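Protein YibA (PDB 1OYZ) is of unknown function but is built as an all-helical chain with HEAT repeats, with oxidoreductase activity only tentatively assigned to it. Local coordinates at residues A[96-99]-A[100-104]; A[65-68]-A[69-72]; A[137-141]-A[142-146]. All blocks are in the same frame, centred on the assembly; numbering follows the deposited sequence.

All three contacts lie at corners of an all-helical chain, contact 2 at the surface, contacts 1 and 3 partly buried. Contact 1 ends helix 88-101 and rests on helix-end backbone bonds and apolar packing by Met98 and Leu100. Contacts 2 and 3 start helices 68-80 and 142-153 and rest on an arginine folded back onto loop carbonyls, with a further salt bridge inside contact 2. Each contains an Asx turn built on an aspartate. Contacts 1 and 2 touch directly, Asp102 OD2 lying 2.7 Å from Arg71 NE in a salt bridge. Contact 3 stays about 5 Å from contact 1 at the nearest atoms, yet Arg108 joins their corners, binding Asp102 O and Asp139 OD2.

Contact 1: residues A[96-99]-A[100-104]; sequences NNMA and LNDKS
Met98 and Asp102 run side by side in the same direction because Met98 places CG beside its backbone N and then bends at chi3 (78°), while Asp102 carries CG trans to its own N (chi1 -155°). The selenomethionine methyl CE thereby stops 4.1 Å from Asp102 OD2, a plain packing approach. Leu100 lays its CG 3.3 Å from Asn96 O. That same carbonyl accepts a weak bond from Leu100 N, which also makes a weak one to Asn97 O, the NH being shared between the i-4 and i-3 carbonyls near the helix end. Firmer bonds follow, Asn101 N to Asn97 O at 2.7 Å and Asp102 N to Met98 O at 2.9 Å, before Asp102 leaves helical geometry. Residue types match their surroundings: long, flexible Met98 fills the buried side against Ala75 of helix 68-80 and Ala111 of helix 105-121, and Leu100 touches Gln132 and Ile135 of helix 126-136. Aspartate suits the corner because its two oxygens can do separate jobs. OD1 accepts from Ser104 N at 2.9 Å through its anti lone pair, and OD2 forms a salt bridge with Arg71, so this buried carboxylate is gripped from both oxygens and probably kept ionised. Ser104 then caps helix 105-121 with OG bonded to Val107 N. A helix end, an Asx turn and a serine N-cap thus follow in close succession, a tight helix-to-helix corner of the kind found in HEAT-type helical repeats.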
ATOM      1  N   ASN A  96      18.714   2.838  -0.469  1.00 23.73           N
ATOM      2  CA  ASN A  96      18.775   1.382  -0.310  1.00 27.37           C
ATOM      3  C   ASN A  96      19.555   1.059   0.969  1.00 28.54           C
ATOM      4  O   ASN A  96      19.136   0.240   1.806  1.00 30.58           O
ATOM      5  CB  ASN A  96      19.476   0.792  -1.541  1.00 28.76           C
ATOM      6  CG  ASN A  96      19.716  -0.688  -1.431  1.00 28.87           C
ATOM      7  OD1 ASN A  96      20.842  -1.115  -1.488  1.00 32.00           O
ATOM      8  ND2 ASN A  96      18.653  -1.480  -1.283  1.00 31.12           N
ATOM      9  N   ASN A  97      20.688   1.726   1.131  1.00 28.65           N
ATOM     10  CA  ASN A  97      21.485   1.494   2.312  1.00 28.46           C
ATOM     11  C   ASN A  97      20.751   1.882   3.590  1.00 28.11           C
ATOM     12  O   ASN A  97      20.750   1.128   4.576  1.00 29.01           O
ATOM     13  CB  ASN A  97      22.809   2.251   2.222  1.00 30.09           C
ATOM     14  CG  ASN A  97      23.917   1.527   2.943  1.00 33.68           C
ATOM     15  OD1 ASN A  97      24.651   0.719   2.340  1.00 34.75           O
ATOM     16  ND2 ASN A  97      24.027   1.768   4.252  1.00 33.45           N
HETATM   17  N   MSE A  98      20.140   3.059   3.609  1.00 25.99           N
HETATM   18  CA  MSE A  98      19.398   3.470   4.808  1.00 27.31           C
HETATM   19  C   MSE A  98      18.251   2.499   5.095  1.00 25.39           C
HETATM   20  O   MSE A  98      17.992   2.131   6.242  1.00 22.90           O
HETATM   21  CB  MSE A  98      18.813   4.874   4.624  1.00 28.43           C
HETATM   22  CG  MSE A  98      19.874   5.921   4.346  1.00 33.98           C
HETATM   23 SE   MSE A  98      19.109   7.649   3.751  1.00 39.39          SE
HETATM   24  CE  MSE A  98      18.554   8.283   5.520  1.00 32.08           C
ATOM     25  N   ALA A  99      17.550   2.110   4.044  1.00 23.97           N
ATOM     26  CA  ALA A  99      16.437   1.191   4.197  1.00 26.93           C
ATOM     27  C   ALA A  99      16.887  -0.073   4.922  1.00 30.16           C
ATOM     28  O   ALA A  99      16.105  -0.704   5.652  1.00 29.72           O
ATOM     29  CB  ALA A  99      15.878   0.808   2.823  1.00 26.10           C
ATOM     30  N   LEU A 100      18.149  -0.444   4.727  1.00 31.57           N
ATOM     31  CA  LEU A 100      18.650  -1.668   5.324  1.00 33.26           C
ATOM     32  C   LEU A 100      19.445  -1.516   6.629  1.00 34.38           C
ATOM     33  O   LEU A 100      19.373  -2.395   7.496  1.00 33.87           O
ATOM     34  CB  LEU A 100      19.505  -2.411   4.290  1.00 34.47           C
ATOM     35  CG  LEU A 100      18.819  -2.813   2.970  1.00 33.32           C
ATOM     36  CD1 LEU A 100      19.856  -3.132   1.938  1.00 29.46           C
ATOM     37  CD2 LEU A 100      17.881  -4.001   3.180  1.00 32.74           C
ATOM     38  N   ASN A 101      20.153  -0.390   6.771  1.00 32.59           N
ATOM     39  CA  ASN A 101      21.029  -0.141   7.912  1.00 32.18           C
ATOM     40  C   ASN A 101      20.757   1.018   8.841  1.00 34.32           C
ATOM     41  O   ASN A 101      21.474   1.153   9.844  1.00 33.96           O
ATOM     42  CB  ASN A 101      22.461   0.015   7.416  1.00 30.23           C
ATOM     43  CG  ASN A 101      22.889  -1.139   6.560  1.00 33.32           C
ATOM     44  OD1 ASN A 101      22.902  -2.285   7.010  1.00 34.91           O
ATOM     45  ND2 ASN A 101      23.215  -0.861   5.307  1.00 34.42           N
ATOM     46  N   ASP A 102      19.760   1.863   8.565  1.00 31.97           N
ATOM     47  CA  ASP A 102      19.571   2.971   9.492  1.00 32.00           C
ATOM     48  C   ASP A 102      19.088   2.489  10.841  1.00 32.06           C
ATOM     49  O   ASP A 102      18.188   1.650  10.940  1.00 32.55           O
ATOM     50  CB  ASP A 102      18.598   4.031   8.961  1.00 29.94           C
ATOM     51  CG  ASP A 102      18.854   5.390   9.574  1.00 29.09           C
ATOM     52  OD1 ASP A 102      18.416   5.641  10.720  1.00 30.41           O
ATOM     53  OD2 ASP A 102      19.530   6.212   8.918  1.00 34.73           O
ATOM     54  N   LYS A 103      19.693   3.038  11.881  1.00 32.70           N
ATOM     55  CA  LYS A 103      19.331   2.683  13.234  1.00 34.71           C
ATOM     56  C   LYS A 103      17.926   3.095  13.629  1.00 35.24           C
ATOM     57  O   LYS A 103      17.427   2.650  14.653  1.00 35.99           O
ATOM     58  CB  LYS A 103      20.334   3.274  14.223  1.00 40.72           C
ATOM     59  CG  LYS A 103      21.687   2.560  14.246  1.00 46.53           C
ATOM     60  CD  LYS A 103      22.286   2.612  15.671  1.00 52.98           C
ATOM     61  CE  LYS A 103      23.573   1.781  15.820  1.00 54.49           C
ATOM     62  NZ  LYS A 103      24.036   1.699  17.238  1.00 53.68           N
ATOM     63  N   SER A 104      17.280   3.946  12.843  1.00 33.26           N
ATOM     64  CA  SER A 104      15.923   4.355  13.181  1.00 34.15           C
ATOM     65  C   SER A 104      14.937   3.616  12.274  1.00 34.44           C
ATOM     66  O   SER A 104      15.056   3.660  11.056  1.00 33.18           O
ATOM     67  CB  SER A 104      15.758   5.870  13.009  1.00 33.46           C
ATOM     68  OG  SER A 104      14.405   6.202  12.731  1.00 36.61           O
TER

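Contact 2: residues A[65-68]-A[69-72]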
ATOM      1  N   ASP A  65      22.866  13.005   8.795  1.00 41.34           N
ATOM      2  CA  ASP A  65      22.789  13.739  10.036  1.00 42.39           C
ATOM      3  C   ASP A  65      22.606  12.821  11.234  1.00 42.76           C
ATOM      4  O   ASP A  65      22.072  11.724  11.116  1.00 42.61           O
ATOM      5  CB  ASP A  65      21.646  14.745  10.012  1.00 42.01           C
ATOM      6  CG  ASP A  65      21.798  15.797  11.091  1.00 43.07           C
ATOM      7  OD1 ASP A  65      22.523  16.768  10.848  1.00 41.33           O
ATOM      8  OD2 ASP A  65      21.219  15.651  12.189  1.00 45.69           O
ATOM      9  N   LYS A  66      23.043  13.303  12.389  1.00 43.91           N
ATOM     10  CA  LYS A  66      22.943  12.564  13.632  1.00 44.21           C
ATOM     11  C   LYS A  66      21.475  12.541  14.039  1.00 43.52           C
ATOM     12  O   LYS A  66      21.010  11.589  14.647  1.00 43.96           O
ATOM     13  CB  LYS A  66      23.780  13.271  14.701  1.00 48.30           C
ATOM     14  CG  LYS A  66      24.042  12.462  15.962  1.00 52.78           C
ATOM     15  CD  LYS A  66      24.658  13.345  17.049  1.00 56.95           C
ATOM     16  CE  LYS A  66      24.988  12.578  18.321  1.00 58.71           C
ATOM     17  NZ  LYS A  66      25.510  13.531  19.347  1.00 59.78           N
ATOM     18  N   ASN A  67      20.735  13.588  13.696  1.00 41.32           N
ATOM     19  CA  ASN A  67      19.321  13.651  14.047  1.00 41.21           C
ATOM     20  C   ASN A  67      18.481  12.813  13.064  1.00 38.50           C
ATOM     21  O   ASN A  67      18.460  13.087  11.866  1.00 35.69           O
ATOM     22  CB  ASN A  67      18.889  15.118  14.053  1.00 41.90           C
ATOM     23  CG  ASN A  67      17.428  15.312  14.387  1.00 42.88           C
ATOM     24  OD1 ASN A  67      16.906  16.407  14.213  1.00 47.34           O
ATOM     25  ND2 ASN A  67      16.763  14.273  14.863  1.00 44.96           N
ATOM     26  N   TYR A  68      17.769  11.815  13.586  1.00 37.26           N
ATOM     27  CA  TYR A  68      16.989  10.927  12.730  1.00 36.24           C
ATOM     28  C   TYR A  68      15.852  11.645  12.031  1.00 34.01           C
ATOM     29  O   TYR A  68      15.386  11.210  10.989  1.00 33.89           O
ATOM     30  CB  TYR A  68      16.491   9.697  13.523  1.00 37.37           C
ATOM     31  CG  TYR A  68      15.360   9.973  14.458  1.00 43.01           C
ATOM     32  CD1 TYR A  68      15.556  10.738  15.607  1.00 43.51           C
ATOM     33  CD2 TYR A  68      14.061   9.565  14.143  1.00 44.99           C
ATOM     34  CE1 TYR A  68      14.500  11.098  16.399  1.00 46.15           C
ATOM     35  CE2 TYR A  68      12.993   9.923  14.942  1.00 46.99           C
ATOM     36  CZ  TYR A  68      13.217  10.696  16.060  1.00 47.12           C
ATOM     37  OH  TYR A  68      12.152  11.128  16.817  1.00 50.75           O
ATOM     38  N   ILE A  69      15.424  12.766  12.588  1.00 34.84           N
ATOM     39  CA  ILE A  69      14.355  13.533  11.971  1.00 34.16           C
ATOM     40  C   ILE A  69      14.870  14.096  10.649  1.00 33.38           C
ATOM     41  O   ILE A  69      14.181  14.059   9.629  1.00 31.07           O
ATOM     42  CB  ILE A  69      13.908  14.647  12.905  1.00 36.08           C
ATOM     43  CG1 ILE A  69      13.418  14.014  14.209  1.00 37.97           C
ATOM     44  CG2 ILE A  69      12.835  15.503  12.245  1.00 36.04           C
ATOM     45  CD1 ILE A  69      12.906  14.996  15.234  1.00 40.33           C
ATOM     46  N   ARG A  70      16.098  14.599  10.660  1.00 33.42           N
ATOM     47  CA  ARG A  70      16.680  15.110   9.434  1.00 32.61           C
ATOM     48  C   ARG A  70      16.926  13.995   8.443  1.00 30.24           C
ATOM     49  O   ARG A  70      16.745  14.200   7.243  1.00 28.72           O
ATOM     50  CB  ARG A  70      17.992  15.851   9.698  1.00 33.29           C
ATOM     51  CG  ARG A  70      17.796  17.257  10.225  1.00 38.07           C
ATOM     52  CD  ARG A  70      19.148  17.952  10.398  1.00 40.86           C
ATOM     53  NE  ARG A  70      19.005  19.404  10.512  1.00 42.76           N
ATOM     54  CZ  ARG A  70      20.038  20.240  10.626  1.00 44.33           C
ATOM     55  NH1 ARG A  70      21.283  19.769  10.649  1.00 40.62           N
ATOM     56  NH2 ARG A  70      19.828  21.551  10.696  1.00 45.65           N
ATOM     57  N   ARG A  71      17.332  12.821   8.921  1.00 28.91           N
ATOM     58  CA  ARG A  71      17.601  11.727   7.991  1.00 29.25           C
ATOM     59  C   ARG A  71      16.313  11.287   7.313  1.00 30.48           C
ATOM     60  O   ARG A  71      16.279  11.037   6.117  1.00 30.21           O
ATOM     61  CB  ARG A  71      18.247  10.528   8.708  1.00 30.17           C
ATOM     62  CG  ARG A  71      19.687  10.797   9.193  1.00 28.94           C
ATOM     63  CD  ARG A  71      20.553   9.521   9.328  1.00 29.93           C
ATOM     64  NE  ARG A  71      20.009   8.528  10.250  1.00 28.67           N
ATOM     65  CZ  ARG A  71      19.953   8.660  11.573  1.00 30.64           C
ATOM     66  NH1 ARG A  71      20.419   9.754  12.187  1.00 32.03           N
ATOM     67  NH2 ARG A  71      19.367   7.717  12.289  1.00 32.30           N
ATOM     68  N   ASP A  72      15.249  11.210   8.093  1.00 29.74           N
ATOM     69  CA  ASP A  72      13.967  10.801   7.582  1.00 30.73           C
ATOM     70  C   ASP A  72      13.519  11.794   6.503  1.00 31.57           C
ATOM     71  O   ASP A  72      13.202  11.414   5.377  1.00 31.05           O
ATOM     72  CB  ASP A  72      13.000  10.746   8.757  1.00 32.26           C
ATOM     73  CG  ASP A  72      11.647  10.240   8.370  1.00 33.08           C
ATOM     74  OD1 ASP A  72      11.546   9.151   7.795  1.00 34.28           O
ATOM     75  OD2 ASP A  72      10.673  10.933   8.655  1.00 38.13           O
TER
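Tyr68 lays one face of its ring over Ile69 CG1, which stands 3.9 Å from the ring centroid and 18° off the normal, a CH-pi contact. The ring reaches this place because CG sits between the backbone N and the carbonyl carbon (chi1 75°), folding the aromatic group back over the start of the helix; an aromatic residue suits it, offering a broad face to an isoleucine methylene. Arg71 bends at chi3 and folds back against the loop. Its NH1 donates to Asp65 O at 2.8 Å, close to the guanidinium plane, and makes a weak bond to Lys66 O at 3.1 Å, while Tyr68 CA lies over one face of the guanidinium, toward its rim. Two loop carbonyls thus share one nitrogen, and NE pairs with Asp102 in the next corner. This is the entry to helix 68-80: Asn67 holds the N-cap position, Asn67 O accepts from Arg71 N at 3.2 Å, and Asp65 OD2 takes Asn67 N at 2.6 Å in an Asx turn. Aspartate suits its place: one oxygen serves the turn, the other a charge. Arg70, extended from CG to NE, runs past the carboxylate with CD 3.5 Å from Asp65 CG, and Arg70 NH1 meets Asp65 OD1 at 3.3 Å from above the carboxylate plane, a salt bridge. Arg70 NH2 has a second acidic partner in Asp33.

Contact 3: residues A[137-141]-A[142-146]; sequences AFDKS and TNVRR
Ser141 O accepts from Arg145 N at 3.0 Å, closing the first turn of helix 142-153, while the chain from Asp139 to Ser141 bends round to enter it. Arg145 folds back over this bend: CD lies 3.2 Å from Ala137 O, and a bend at chi3 (-55°) then turns the guanidinium back so that NH1 donates to Asp139 O at 3.0 Å. The acceptor sits 19° out of the guanidinium plane. A longer, weak bond joins NH1 to Lys140 O, so one nitrogen spans two successive loop carbonyls, and a long side chain with several N-H groups suits the task. Were Arg145 shortened to an alanine, the carbonyls of Asp139 and Lys140 would probably lose this donor and Asp170 its salt-bridge mate, leaving the loop freer to move. Asp139 braces the bend through its own side chain. Its OD1 takes Ser141 N at 2.7 Å through the anti lone pair, forming an Asx turn, and its CB packs tightly on Val144 CG1 at 3.3 Å, the two side chains crossing at about a right angle. Short and polar, Ser141 suits the N-cap: OG accepts from Val144 N at 3.4 Å in a weak but straight capping bond, and a second weak one comes from Asn143 ND2. Branched Val144 is buried, its CG2 meeting Ser141 CB at 3.8 Å. The corner lies within the HEAT-repeat region and joins helix 126-136 to helix 142-153. Helix 105-121 packs against it, Val144 resting on Ile112 and Arg108 reaching Asp139 OD2 in a salt bridge, while Arg145 NE extends the link onward to Asp170, in the loop before helix 173-186.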
ATOM      1  N   ALA A 137      11.430  -7.393   4.454  1.00 26.97           N
ATOM      2  CA  ALA A 137      10.137  -7.960   4.757  1.00 29.12           C
ATOM      3  C   ALA A 137      10.236  -8.678   6.127  1.00 30.79           C
ATOM      4  O   ALA A 137       9.218  -8.963   6.747  1.00 29.17           O
ATOM      5  CB  ALA A 137       9.705  -8.929   3.659  1.00 26.32           C
ATOM      6  N   PHE A 138      11.453  -8.943   6.609  1.00 30.81           N
ATOM      7  CA  PHE A 138      11.594  -9.598   7.907  1.00 32.58           C
ATOM      8  C   PHE A 138      12.028  -8.649   9.024  1.00 33.71           C
ATOM      9  O   PHE A 138      12.367  -9.089  10.123  1.00 36.66           O
ATOM     10  CB  PHE A 138      12.570 -10.787   7.822  1.00 32.59           C
ATOM     11  CG  PHE A 138      12.110 -11.890   6.897  1.00 32.05           C
ATOM     12  CD1 PHE A 138      11.161 -12.819   7.312  1.00 33.23           C
ATOM     13  CD2 PHE A 138      12.578 -11.946   5.589  1.00 31.32           C
ATOM     14  CE1 PHE A 138      10.675 -13.790   6.434  1.00 33.47           C
ATOM     15  CE2 PHE A 138      12.105 -12.903   4.699  1.00 34.01           C
ATOM     16  CZ  PHE A 138      11.145 -13.831   5.119  1.00 33.29           C
ATOM     17  N   ASP A 139      12.027  -7.353   8.762  1.00 33.22           N
ATOM     18  CA  ASP A 139      12.418  -6.387   9.790  1.00 33.09           C
ATOM     19  C   ASP A 139      11.530  -6.516  11.024  1.00 35.48           C
ATOM     20  O   ASP A 139      10.359  -6.888  10.928  1.00 33.91           O
ATOM     21  CB  ASP A 139      12.297  -4.957   9.269  1.00 33.29           C
ATOM     22  CG  ASP A 139      13.068  -3.956  10.119  1.00 32.02           C
ATOM     23  OD1 ASP A 139      12.649  -3.624  11.240  1.00 30.57           O
ATOM     24  OD2 ASP A 139      14.121  -3.504   9.657  1.00 34.35           O
ATOM     25  N   LYS A 140      12.081  -6.159  12.175  1.00 35.48           N
ATOM     26  CA  LYS A 140      11.346  -6.259  13.416  1.00 38.36           C
ATOM     27  C   LYS A 140      10.313  -5.162  13.517  1.00 39.15           C
ATOM     28  O   LYS A 140       9.347  -5.287  14.264  1.00 37.45           O
ATOM     29  CB  LYS A 140      12.310  -6.191  14.597  1.00 41.26           C
ATOM     30  CG  LYS A 140      11.884  -7.021  15.795  1.00 46.51           C
ATOM     31  CD  LYS A 140      10.748  -6.365  16.560  1.00 47.21           C
ATOM     32  CE  LYS A 140      10.651  -6.878  17.999  1.00 49.86           C
ATOM     33  NZ  LYS A 140       9.881  -5.917  18.864  1.00 48.58           N
ATOM     34  N   SER A 141      10.508  -4.081  12.763  1.00 39.72           N
ATOM     35  CA  SER A 141       9.560  -2.977  12.789  1.00 39.11           C
ATOM     36  C   SER A 141       8.389  -3.182  11.834  1.00 38.57           C
ATOM     37  O   SER A 141       8.581  -3.500  10.660  1.00 37.30           O
ATOM     38  CB  SER A 141      10.251  -1.670  12.428  1.00 40.62           C
ATOM     39  OG  SER A 141       9.279  -0.656  12.176  1.00 40.89           O
ATOM     40  N   THR A 142       7.177  -2.976  12.342  1.00 37.18           N
ATOM     41  CA  THR A 142       5.974  -3.113  11.534  1.00 38.26           C
ATOM     42  C   THR A 142       5.934  -2.037  10.467  1.00 36.14           C
ATOM     43  O   THR A 142       5.527  -2.287   9.336  1.00 36.25           O
ATOM     44  CB  THR A 142       4.694  -2.974  12.387  1.00 39.88           C
ATOM     45  OG1 THR A 142       4.780  -1.778  13.170  1.00 45.13           O
ATOM     46  CG2 THR A 142       4.530  -4.155  13.299  1.00 39.12           C
ATOM     47  N   ASN A 143       6.345  -0.830  10.827  1.00 36.50           N
ATOM     48  CA  ASN A 143       6.346   0.256   9.851  1.00 36.76           C
ATOM     49  C   ASN A 143       7.200  -0.165   8.669  1.00 36.28           C
ATOM     50  O   ASN A 143       6.814   0.047   7.507  1.00 36.52           O
ATOM     51  CB  ASN A 143       6.919   1.520  10.462  1.00 42.41           C
ATOM     52  CG  ASN A 143       6.267   1.861  11.783  1.00 47.82           C
ATOM     53  OD1 ASN A 143       5.741   2.958  11.962  1.00 51.86           O
ATOM     54  ND2 ASN A 143       6.295   0.913  12.723  1.00 50.80           N
ATOM     55  N   VAL A 144       8.346  -0.786   8.960  1.00 31.14           N
ATOM     56  CA  VAL A 144       9.241  -1.234   7.898  1.00 28.90           C
ATOM     57  C   VAL A 144       8.619  -2.324   7.063  1.00 27.38           C
ATOM     58  O   VAL A 144       8.664  -2.270   5.836  1.00 27.38           O
ATOM     59  CB  VAL A 144      10.596  -1.757   8.452  1.00 29.69           C
ATOM     60  CG1 VAL A 144      11.349  -2.476   7.347  1.00 27.26           C
ATOM     61  CG2 VAL A 144      11.442  -0.585   9.007  1.00 27.72           C
ATOM     62  N   ARG A 145       8.058  -3.335   7.720  1.00 28.10           N
ATOM     63  CA  ARG A 145       7.419  -4.411   6.993  1.00 30.04           C
ATOM     64  C   ARG A 145       6.281  -3.831   6.135  1.00 30.00           C
ATOM     65  O   ARG A 145       6.134  -4.198   4.982  1.00 31.52           O
ATOM     66  CB  ARG A 145       6.912  -5.491   7.955  1.00 30.55           C
ATOM     67  CG  ARG A 145       8.052  -6.234   8.658  1.00 33.89           C
ATOM     68  CD  ARG A 145       7.641  -7.612   9.146  1.00 33.58           C
ATOM     69  NE  ARG A 145       6.471  -7.570  10.012  1.00 34.18           N
ATOM     70  CZ  ARG A 145       6.428  -6.994  11.204  1.00 34.89           C
ATOM     71  NH1 ARG A 145       7.498  -6.387  11.695  1.00 34.87           N
ATOM     72  NH2 ARG A 145       5.315  -7.060  11.928  1.00 35.30           N
ATOM     73  N   ARG A 146       5.506  -2.908   6.694  1.00 32.01           N
ATOM     74  CA  ARG A 146       4.420  -2.266   5.949  1.00 33.60           C
ATOM     75  C   ARG A 146       4.998  -1.586   4.708  1.00 32.59           C
ATOM     76  O   ARG A 146       4.523  -1.795   3.604  1.00 32.33           O
ATOM     77  CB  ARG A 146       3.719  -1.201   6.807  1.00 34.81           C
ATOM     78  CG  ARG A 146       2.411  -0.654   6.218  1.00 42.28           C
ATOM     79  CD  ARG A 146       1.866   0.467   7.094  1.00 48.47           C
ATOM     80  NE  ARG A 146       2.121   0.190   8.511  1.00 54.17           N
ATOM     81  CZ  ARG A 146       2.184   1.123   9.458  1.00 58.00           C
ATOM     82  NH1 ARG A 146       2.007   2.400   9.146  1.00 59.45           N
ATOM     83  NH2 ARG A 146       2.449   0.784  10.720  1.00 60.33           N
TER